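Local coordinates for protein putative malic enzyme ((S)-malate:NAD+ oxidoreductase (decarboxylating)) (Streptococcus pyogenes, PDB 2A9F) that probably catalyses the NAD-dependent oxidative decarboxylation of (S)-malate with the help of a divalent metal ion, at residues A45-S48 and S49-K53; F145-E148 and Q149-K153; V322-F325 and P326-R330; K338-V342 and E343-A347. All coordinates share one frame; numbering follows the deposited sequence.

Contact 1. Residues A45-S48 and S49-K53; sequences ASVS and SAIAK
V47 and I51 sit one helical turn apart on the same side of the helix, with CG1 of V47 4.4 Å from CD1 of I51, a loose apolar contact. I51 has its CG1 beside its own backbone N (chi1 -56°) and runs straight on to CD1, which lays the ethyl arm back along the turn; CG1 of I51 comes 3.2 Å from the carbonyl O of V47. On another side of the helix S49 turns back on A45: its backbone N donates to A45 O at 3.1 Å, and its OG adds a weak bond to A45 O at 3.4 Å, reached because OG lies on the N side of S49 (chi1 -88°). One carbonyl thus receives both a main-chain and a side-chain donor. These residues form the short helix 45-53 of the N-terminal region of the malic enzyme fold, and the helix lies against the second subunit. The shortest backbone bond of the turn runs from A52 N to S48 O, 2.9 Å. S48 directs its hydroxyl out of the helix to the carbonyl O of A87 of the second subunit, and V91 of the second subunit packs on the same side chain. S46 OG bonds G43 O and also Q9 O of the second subunit. V47 and I51 both rest on L61 of helix 58-61, while L12 of the second subunit touches V47 and P90 of the second subunit touches I51.

Contact 2. Residues F145-E148 and Q149-K153; sequences FEIE and QRLIK
The carbonyl O of E148 takes the amide N of I152 at 2.8 Å, the shortest hydrogen bond of this turn. Beyond this bond the two side chains run side by side and point the same way, with CG of E148 3.8 Å from CD1 of I152, the aliphatic stem of the acid lying along the isoleucine tip. CG of E148 stands opposite its backbone N (chi1 -170°) and the chain stays extended, which carries the carboxylate off the helix to H161, whose backbone N is bound by OE2. On another side of the helix, E146 and R150 also lie alongside each other. Their amide-carbonyl bond, R150 N to E146 O, measures 2.9 Å, whereas the salt bridge from E146 OE1 to R150 NH1 is long at 3.6 Å. OE1 meets the guanidinium at its edge and in its plane, but the carboxylate itself is turned 56° against that plane. Bends at chi2 and chi3 fold the arginine chain; its stronger partner is E118, bridged by NH2, and NE bridges to E154. These two further acids probably limit the rotation of the guanidinium. On the buried side, CG2 of I147 meets CD2 of L151 at 3.4 Å; the torsions of L151 are not staggered, so the detail of that contact is less certain. I147 and L151 face L136 of strand 133-136 and also helix 117-127, F145 and E148 touch Q164 of helix 162-180, and the whole turn belongs to helix 143-154, the connection between parallel strands 133-136 and 159-161 in a beta-alpha-beta unit.

Contact 3. Residues V322-F325 and P326-R330; sequences VLAF and PGIFR
The N-terminal turn of helix 325-335 begins here, with A324 at the N-cap and P326 inside the first turn, directly after F325, one ring face of which its CD meets. CD of P326 stands over that face of the F325 ring, 3.6 Å from its centroid and 29° off the ring normal, a CH-pi contact displaced toward the rim; the two side chains cross obliquely. Within it, CD1 of F325 is 3.2 Å from CD of P326. The ring reaches that position because CG of F325 sits between its backbone N and carbonyl carbon (chi1 66°), which folds the phenyl back beside the following residue. Proline suits the place chemically: a first-turn amide has no helical carbonyl before it to pair with, so the missing N-H probably costs little here. The first turn is closed by I328 N donating to A324 O at 3.2 Å, although the position of that oxygen is less sure. CD1 of I328 lies 4.0 Å from CB of A324, a plain methyl contact. One turn on, F329 swings its ring round so that its edge faces the carbonyl O of F325 in the plane of the ring, with CD1 of F329 3.3 Å from that O; the slightly positive aromatic edge suits the oxygen. Both phenyl rings also meet F99 of helix 85-102, that of F329 edge-to-face. F325 in turn touches K95, the predicted proton acceptor, and V322 lies close to N320, a predicted malate-binding residue. This is a proline-containing helix start bordering the probable malate site of the malic enzyme fold.

Contact 4. Residues K338-V342 and E343-A347; sequences KTITV and EMQIA
The backbone runs extended through T341 (psi 175°) and then winds into the helix that carries E343 to A347, with M344 N turned back to T341. T341 is the N-cap: its OG1 accepts the amide of M344 at 2.8 Å. The hydroxyl is held between backbone N and carbonyl carbon (chi1 72°), which turns it toward M344 N. The return half of this capping box is unusual, because the side chain in the third helical position is a methionine: T341 N points almost straight at SD of M344, 3.3 Å away at an N-H...S angle of 173°, in a weak bond. Beyond sulfur, the bend at chi3 (62°) turns CE of M344 back to I340, 3.6 Å from CA and 3.9 Å from CG1 of that residue. The two side chains cross at about a right angle. Q345 holds T341 from another side. Its extended chain brings NE2 within 3.3 Å of T341 O, arriving from above the carbonyl plane instead of on a lone pair, and the Q345 backbone N adds a weak bond to the same oxygen; CG of Q345 also rests 3.9 Å from CG2 of I340. The regular ladder is taken up by I346 N to V342 O at 3.2 Å. Outside the turn, M344 packs on V379 of helix 373-379 and I346 on helices 162-180 and 198-210. Sulfur is a poor acceptor, so the box is lopsided: the threonine hydroxyl probably carries most of the capping, and the methionine adds mainly apolar contact with I340.

Overall arrangement
Contacts 2, 3 and 4 cluster in the body of the subunit, while contact 1 lies apart, its centre about 32 Å from each of theirs, at the face toward the second subunit. Contact 4 links the other two: I340 CD1 packs on I328 CG2 of contact 3 at 3.7 Å, and T339 OG1 lies 4.1 Å from I152 CG2 of contact 2. In contact 3 the F325 side chain is about 8 Å from a bound magnesium ion; in contact 2 that of F145 is about 8 Å from that of D163, a magnesium ligand. The S48 side chain of contact 1 is about 10 Å from a magnesium ion and about 9 Å from that of Y40, the predicted proton donor.

Contact 1. Residues A45-S48 and S49-K53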
loop_
_atom_site.group_PDB
_atom_site.type_symbol
_atom_site.label_atom_id
_atom_site.label_comp_id
_atom_site.label_asym_id
_atom_site.label_seq_id
_atom_site.Cartn_x
_atom_site.Cartn_y
_atom_site.Cartn_z
ATOM N N ALA A 45 -7.377 -14.787 -14.254
ATOM C CA ALA A 45 -7.985 -13.952 -15.287
ATOM C C ALA A 45 -9.507 -13.862 -15.159
ATOM O O ALA A 45 -10.114 -12.870 -15.584
ATOM C CB ALA A 45 -7.620 -14.477 -16.657
ATOM N N SER A 46 -10.113 -14.895 -14.572
ATOM C CA SER A 46 -11.565 -14.941 -14.414
ATOM C C SER A 46 -12.048 -14.217 -13.165
ATOM O O SER A 46 -13.232 -13.914 -13.037
ATOM C CB SER A 46 -12.045 -16.392 -14.396
ATOM O OG SER A 46 -11.372 -17.106 -13.383
ATOM N N VAL A 47 -11.135 -13.955 -12.236
ATOM C CA VAL A 47 -11.481 -13.228 -11.027
ATOM C C VAL A 47 -11.551 -11.774 -11.457
ATOM O O VAL A 47 -12.414 -11.009 -11.013
ATOM C CB VAL A 47 -10.413 -13.357 -9.971
ATOM C CG1 VAL A 47 -10.815 -12.545 -8.738
ATOM C CG2 VAL A 47 -10.208 -14.806 -9.633
ATOM N N SER A 48 -10.621 -11.402 -12.332
ATOM C CA SER A 48 -10.585 -10.057 -12.863
ATOM C C SER A 48 -11.862 -9.826 -13.649
ATOM O O SER A 48 -12.529 -8.809 -13.469
ATOM C CB SER A 48 -9.387 -9.871 -13.794
ATOM O OG SER A 48 -8.227 -9.512 -13.078
ATOM N N SER A 49 -12.197 -10.786 -14.508
ATOM C CA SER A 49 -13.379 -10.706 -15.355
ATOM C C SER A 49 -14.698 -10.491 -14.626
ATOM O O SER A 49 -15.503 -9.653 -15.035
ATOM C CB SER A 49 -13.485 -11.954 -16.236
ATOM O OG SER A 49 -12.766 -11.790 -17.444
ATOM N N ALA A 50 -14.936 -11.244 -13.560
ATOM C CA ALA A 50 -16.181 -11.079 -12.823
ATOM C C ALA A 50 -16.288 -9.646 -12.325
ATOM O O ALA A 50 -17.354 -9.035 -12.426
ATOM C CB ALA A 50 -16.257 -12.059 -11.643
ATOM N N ILE A 51 -15.176 -9.113 -11.818
ATOM C CA ILE A 51 -15.135 -7.753 -11.285
ATOM C C ILE A 51 -15.299 -6.697 -12.377
ATOM O O ILE A 51 -15.879 -5.641 -12.149
ATOM C CB ILE A 51 -13.805 -7.499 -10.504
ATOM C CG1 ILE A 51 -13.646 -8.538 -9.396
ATOM C CG2 ILE A 51 -13.805 -6.112 -9.861
ATOM C CD1 ILE A 51 -12.368 -8.396 -8.611
ATOM N N ALA A 52 -14.796 -6.980 -13.569
ATOM C CA ALA A 52 -14.919 -6.019 -14.662
ATOM C C ALA A 52 -16.393 -5.802 -15.049
ATOM O O ALA A 52 -16.754 -4.734 -15.562
ATOM C CB ALA A 52 -14.106 -6.492 -15.876
ATOM N N LYS A 53 -17.231 -6.814 -14.806
ATOM C CA LYS A 53 -18.663 -6.730 -15.108
ATOM C C LYS A 53 -19.455 -6.163 -13.930
ATOM O O LYS A 53 -20.459 -5.475 -14.126
ATOM C CB LYS A 53 -19.237 -8.110 -15.463
ATOM C CG LYS A 53 -18.979 -8.574 -16.892
ATOM C CD LYS A 53 -19.435 -10.011 -17.063
ATOM C CE LYS A 53 -19.135 -10.551 -18.457
ATOM N NZ LYS A 53 -19.917 -9.868 -19.523
#

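Contact 2. Residues F145-E148 and Q149-K153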
loop_
_atom_site.group_PDB
_atom_site.type_symbol
_atom_site.label_atom_id
_atom_site.label_comp_id
_atom_site.label_asym_id
_atom_site.label_seq_id
_atom_site.Cartn_x
_atom_site.Cartn_y
_atom_site.Cartn_z
ATOM N N PHE A 145 -7.291 19.386 7.987
ATOM C CA PHE A 145 -8.743 19.507 8.045
ATOM C C PHE A 145 -9.378 19.569 6.662
ATOM O O PHE A 145 -10.462 19.027 6.445
ATOM C CB PHE A 145 -9.133 20.734 8.860
ATOM C CG PHE A 145 -8.637 20.691 10.273
ATOM C CD1 PHE A 145 -9.119 19.734 11.162
ATOM C CD2 PHE A 145 -7.659 21.581 10.708
ATOM C CE1 PHE A 145 -8.631 19.662 12.471
ATOM C CE2 PHE A 145 -7.163 21.521 12.010
ATOM C CZ PHE A 145 -7.647 20.561 12.896
ATOM N N GLU A 146 -8.697 20.217 5.725
ATOM C CA GLU A 146 -9.217 20.335 4.372
ATOM C C GLU A 146 -9.039 19.011 3.615
ATOM O O GLU A 146 -9.922 18.583 2.871
ATOM C CB GLU A 146 -8.506 21.479 3.633
ATOM C CG GLU A 146 -9.098 21.797 2.261
ATOM C CD GLU A 146 -8.256 22.779 1.460
ATOM O OE1 GLU A 146 -8.622 23.056 0.298
ATOM O OE2 GLU A 146 -7.230 23.271 1.980
ATOM N N ILE A 147 -7.890 18.367 3.807
ATOM C CA ILE A 147 -7.612 17.087 3.155
ATOM C C ILE A 147 -8.670 16.048 3.525
ATOM O O ILE A 147 -9.141 15.300 2.670
ATOM C CB ILE A 147 -6.233 16.539 3.574
ATOM C CG1 ILE A 147 -5.131 17.431 3.008
ATOM C CG2 ILE A 147 -6.077 15.091 3.113
ATOM C CD1 ILE A 147 -3.752 16.966 3.359
ATOM N N GLU A 148 -9.046 16.013 4.800
ATOM C CA GLU A 148 -10.033 15.055 5.264
ATOM C C GLU A 148 -11.425 15.330 4.722
ATOM O O GLU A 148 -12.130 14.405 4.314
ATOM C CB GLU A 148 -10.100 15.043 6.787
ATOM C CG GLU A 148 -10.943 13.903 7.312
ATOM C CD GLU A 148 -11.390 14.102 8.744
ATOM O OE1 GLU A 148 -12.094 15.096 9.016
ATOM O OE2 GLU A 148 -11.048 13.259 9.595
ATOM N N GLN A 149 -11.823 16.598 4.723
ATOM C CA GLN A 149 -13.147 16.973 4.243
ATOM C C GLN A 149 -13.319 16.745 2.744
ATOM O O GLN A 149 -14.360 16.264 2.294
ATOM C CB GLN A 149 -13.433 18.430 4.600
ATOM C CG GLN A 149 -13.375 18.698 6.105
ATOM C CD GLN A 149 -14.266 17.754 6.909
ATOM O OE1 GLN A 149 -15.496 17.863 6.886
ATOM N NE2 GLN A 149 -13.642 16.815 7.619
ATOM N N ARG A 150 -12.299 17.092 1.974
ATOM C CA ARG A 150 -12.352 16.896 0.537
ATOM C C ARG A 150 -12.313 15.391 0.240
ATOM O O ARG A 150 -12.870 14.932 -0.760
ATOM C CB ARG A 150 -11.160 17.592 -0.137
ATOM C CG ARG A 150 -11.312 19.096 -0.331
ATOM C CD ARG A 150 -12.029 19.432 -1.641
ATOM N NE ARG A 150 -11.187 19.121 -2.791
ATOM C CZ ARG A 150 -10.067 19.775 -3.092
ATOM N NH1 ARG A 150 -9.658 20.784 -2.333
ATOM N NH2 ARG A 150 -9.343 19.403 -4.138
ATOM N N LEU A 151 -11.656 14.634 1.119
ATOM C CA LEU A 151 -11.502 13.184 0.963
ATOM C C LEU A 151 -12.769 12.422 1.332
ATOM O O LEU A 151 -13.136 11.437 0.684
ATOM C CB LEU A 151 -10.336 12.705 1.825
ATOM C CG LEU A 151 -9.093 12.103 1.170
ATOM C CD1 LEU A 151 -8.861 12.634 -0.213
ATOM C CD2 LEU A 151 -7.926 12.404 2.069
ATOM N N ILE A 152 -13.421 12.891 2.389
ATOM C CA ILE A 152 -14.661 12.306 2.867
ATOM C C ILE A 152 -15.747 12.500 1.817
ATOM O O ILE A 152 -16.528 11.593 1.532
ATOM C CB ILE A 152 -15.129 13.002 4.158
ATOM C CG1 ILE A 152 -14.297 12.512 5.349
ATOM C CG2 ILE A 152 -16.621 12.776 4.353
ATOM C CD1 ILE A 152 -14.658 13.178 6.670
ATOM N N LYS A 153 -15.788 13.706 1.260
ATOM C CA LYS A 153 -16.773 14.080 0.257
ATOM C C LYS A 153 -16.522 13.409 -1.085
ATOM O O LYS A 153 -17.422 12.793 -1.650
ATOM C CB LYS A 153 -16.790 15.607 0.095
ATOM C CG LYS A 153 -18.072 16.294 0.577
ATOM C CD LYS A 153 -19.272 15.912 -0.311
ATOM C CE LYS A 153 -20.552 16.706 0.007
ATOM N NZ LYS A 153 -21.185 16.403 1.339
#

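Contact 3. Residues V322-F325 and P326-R330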
loop_
_atom_site.group_PDB
_atom_site.type_symbol
_atom_site.label_atom_id
_atom_site.label_comp_id
_atom_site.label_asym_id
_atom_site.label_seq_id
_atom_site.Cartn_x
_atom_site.Cartn_y
_atom_site.Cartn_z
ATOM N N VAL A 322 -6.447 4.345 20.820
ATOM C CA VAL A 322 -6.523 2.907 20.686
ATOM C C VAL A 322 -7.898 2.251 20.831
ATOM O O VAL A 322 -8.256 1.395 20.032
ATOM C CB VAL A 322 -5.518 2.272 21.630
ATOM C CG1 VAL A 322 -5.459 0.807 21.394
ATOM C CG2 VAL A 322 -4.156 2.892 21.390
ATOM N N LEU A 323 -8.673 2.660 21.828
ATOM C CA LEU A 323 -10.012 2.099 22.047
ATOM C C LEU A 323 -11.021 2.467 20.964
ATOM O O LEU A 323 -12.184 2.088 21.062
ATOM C CB LEU A 323 -10.576 2.597 23.373
ATOM C CG LEU A 323 -9.695 2.365 24.586
ATOM C CD1 LEU A 323 -10.136 3.279 25.709
ATOM C CD2 LEU A 323 -9.780 0.904 24.982
ATOM N N ALA A 324 -10.598 3.207 19.942
ATOM C CA ALA A 324 -11.540 3.612 18.914
ATOM C C ALA A 324 -11.254 3.241 17.468
ATOM O O ALA A 324 -12.113 2.665 16.807
ATOM C CB ALA A 324 -11.795 5.123 19.012
ATOM N N PHE A 325 -10.070 3.558 16.954
ATOM C CA PHE A 325 -9.824 3.261 15.544
ATOM C C PHE A 325 -9.916 1.809 15.106
ATOM O O PHE A 325 -10.224 1.529 13.951
ATOM C CB PHE A 325 -8.511 3.908 15.055
ATOM C CG PHE A 325 -7.261 3.364 15.680
ATOM C CD1 PHE A 325 -6.677 2.189 15.197
ATOM C CD2 PHE A 325 -6.613 4.071 16.693
ATOM C CE1 PHE A 325 -5.459 1.740 15.716
ATOM C CE2 PHE A 325 -5.401 3.633 17.213
ATOM C CZ PHE A 325 -4.820 2.469 16.726
ATOM N N PRO A 326 -9.658 0.862 16.010
ATOM C CA PRO A 326 -9.770 -0.515 15.540
ATOM C C PRO A 326 -11.226 -0.891 15.265
ATOM O O PRO A 326 -11.589 -1.240 14.142
ATOM C CB PRO A 326 -9.169 -1.321 16.687
ATOM C CG PRO A 326 -8.143 -0.410 17.224
ATOM C CD PRO A 326 -8.858 0.924 17.240
ATOM N N GLY A 327 -12.055 -0.795 16.295
ATOM C CA GLY A 327 -13.464 -1.148 16.162
ATOM C C GLY A 327 -14.259 -0.421 15.093
ATOM O O GLY A 327 -15.082 -1.037 14.401
ATOM N N ILE A 328 -14.007 0.879 14.947
ATOM C CA ILE A 328 -14.715 1.698 13.974
ATOM C C ILE A 328 -14.514 1.250 12.535
ATOM O O ILE A 328 -15.466 1.242 11.747
ATOM C CB ILE A 328 -14.302 3.174 14.095
ATOM C CG1 ILE A 328 -14.474 3.637 15.540
ATOM C CG2 ILE A 328 -15.165 4.041 13.173
ATOM C CD1 ILE A 328 -14.036 5.041 15.760
ATOM N N PHE A 329 -13.284 0.895 12.173
ATOM C CA PHE A 329 -13.049 0.432 10.810
ATOM C C PHE A 329 -13.498 -1.011 10.663
ATOM O O PHE A 329 -13.959 -1.411 9.589
ATOM C CB PHE A 329 -11.577 0.534 10.405
ATOM C CG PHE A 329 -11.156 1.909 9.978
ATOM C CD1 PHE A 329 -10.571 2.787 10.885
ATOM C CD2 PHE A 329 -11.320 2.317 8.660
ATOM C CE1 PHE A 329 -10.151 4.037 10.487
ATOM C CE2 PHE A 329 -10.902 3.574 8.251
ATOM C CZ PHE A 329 -10.316 4.434 9.170
ATOM N N ARG A 330 -13.358 -1.799 11.728
ATOM C CA ARG A 330 -13.779 -3.194 11.648
ATOM C C ARG A 330 -15.285 -3.176 11.390
ATOM O O ARG A 330 -15.775 -3.894 10.515
ATOM C CB ARG A 330 -13.451 -3.958 12.940
ATOM C CG ARG A 330 -14.200 -5.295 13.086
ATOM C CD ARG A 330 -14.211 -6.092 11.781
ATOM N NE ARG A 330 -12.896 -6.619 11.439
ATOM C CZ ARG A 330 -12.514 -6.916 10.201
ATOM N NH1 ARG A 330 -13.342 -6.736 9.197
ATOM N NH2 ARG A 330 -11.307 -7.401 9.974
#

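Contact 4. Residues K338-V342 and E343-A347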
loop_
_atom_site.group_PDB
_atom_site.type_symbol
_atom_site.label_atom_id
_atom_site.label_comp_id
_atom_site.label_asym_id
_atom_site.label_seq_id
_atom_site.Cartn_x
_atom_site.Cartn_y
_atom_site.Cartn_z
ATOM N N LYS A 338 -19.838 3.291 2.821
ATOM C CA LYS A 338 -19.215 4.188 1.856
ATOM C C LYS A 338 -18.683 5.444 2.552
ATOM O O LYS A 338 -18.176 6.365 1.901
ATOM C CB LYS A 338 -20.215 4.582 0.758
ATOM C CG LYS A 338 -20.539 3.476 -0.242
ATOM C CD LYS A 338 -21.798 2.687 0.125
ATOM C CE LYS A 338 -23.071 3.524 -0.076
ATOM N NZ LYS A 338 -24.324 2.791 0.294
ATOM N N THR A 339 -18.796 5.462 3.877
ATOM C CA THR A 339 -18.336 6.587 4.685
ATOM C C THR A 339 -18.681 6.383 6.165
ATOM O O THR A 339 -19.619 5.659 6.503
ATOM C CB THR A 339 -18.983 7.907 4.224
ATOM O OG1 THR A 339 -18.294 9.011 4.817
ATOM C CG2 THR A 339 -20.446 7.951 4.644
ATOM N N ILE A 340 -17.920 7.025 7.044
ATOM C CA ILE A 340 -18.181 6.922 8.470
ATOM C C ILE A 340 -19.012 8.122 8.927
ATOM O O ILE A 340 -18.563 9.264 8.875
ATOM C CB ILE A 340 -16.877 6.864 9.287
ATOM C CG1 ILE A 340 -16.140 5.561 8.981
ATOM C CG2 ILE A 340 -17.188 6.966 10.779
ATOM C CD1 ILE A 340 -14.868 5.399 9.746
ATOM N N THR A 341 -20.229 7.841 9.374
ATOM C CA THR A 341 -21.160 8.866 9.830
ATOM C C THR A 341 -20.817 9.363 11.222
ATOM O O THR A 341 -19.922 8.836 11.887
ATOM C CB THR A 341 -22.592 8.322 9.893
ATOM O OG1 THR A 341 -22.693 7.419 10.998
ATOM C CG2 THR A 341 -22.948 7.579 8.622
ATOM N N VAL A 342 -21.566 10.371 11.656
ATOM C CA VAL A 342 -21.395 10.967 12.970
ATOM C C VAL A 342 -22.099 10.088 13.992
ATOM O O VAL A 342 -21.648 9.968 15.134
ATOM C CB VAL A 342 -21.989 12.405 13.023
ATOM C CG1 VAL A 342 -21.830 12.992 14.425
ATOM C CG2 VAL A 342 -21.295 13.303 11.995
ATOM N N GLU A 343 -23.214 9.481 13.591
ATOM C CA GLU A 343 -23.934 8.593 14.504
ATOM C C GLU A 343 -23.089 7.342 14.746
ATOM O O GLU A 343 -23.088 6.787 15.849
ATOM C CB GLU A 343 -25.311 8.209 13.944
ATOM C CG GLU A 343 -25.491 8.385 12.437
ATOM C CD GLU A 343 -25.783 9.826 12.035
ATOM O OE1 GLU A 343 -26.732 10.423 12.597
ATOM O OE2 GLU A 343 -25.072 10.359 11.151
ATOM N N MET A 344 -22.365 6.915 13.708
ATOM C CA MET A 344 -21.473 5.755 13.789
ATOM C C MET A 344 -20.383 6.003 14.834
ATOM O O MET A 344 -19.994 5.092 15.572
ATOM C CB MET A 344 -20.821 5.476 12.423
ATOM C CG MET A 344 -21.692 4.674 11.447
ATOM S SD MET A 344 -21.115 4.701 9.746
ATOM C CE MET A 344 -19.527 3.943 9.914
ATOM N N GLN A 345 -19.889 7.237 14.898
ATOM C CA GLN A 345 -18.855 7.593 15.862
ATOM C C GLN A 345 -19.380 7.599 17.294
ATOM O O GLN A 345 -18.648 7.224 18.221
ATOM C CB GLN A 345 -18.259 8.951 15.511
ATOM C CG GLN A 345 -17.606 8.965 14.147
ATOM C CD GLN A 345 -17.054 10.313 13.774
ATOM O OE1 GLN A 345 -16.375 10.968 14.571
ATOM N NE2 GLN A 345 -17.324 10.735 12.548
ATOM N N ILE A 346 -20.636 8.015 17.489
ATOM C CA ILE A 346 -21.219 8.032 18.835
ATOM C C ILE A 346 -21.475 6.578 19.206
ATOM O O ILE A 346 -21.311 6.166 20.366
ATOM C CB ILE A 346 -22.555 8.834 18.897
ATOM C CG1 ILE A 346 -22.288 10.321 18.639
ATOM C CG2 ILE A 346 -23.204 8.690 20.277
ATOM C CD1 ILE A 346 -23.543 11.174 18.629
ATOM N N ALA A 347 -21.865 5.803 18.198
ATOM C CA ALA A 347 -22.121 4.380 18.378
ATOM C C ALA A 347 -20.867 3.796 19.014
ATOM O O ALA A 347 -20.938 3.089 20.022
ATOM C CB ALA A 347 -22.389 3.724 17.036
#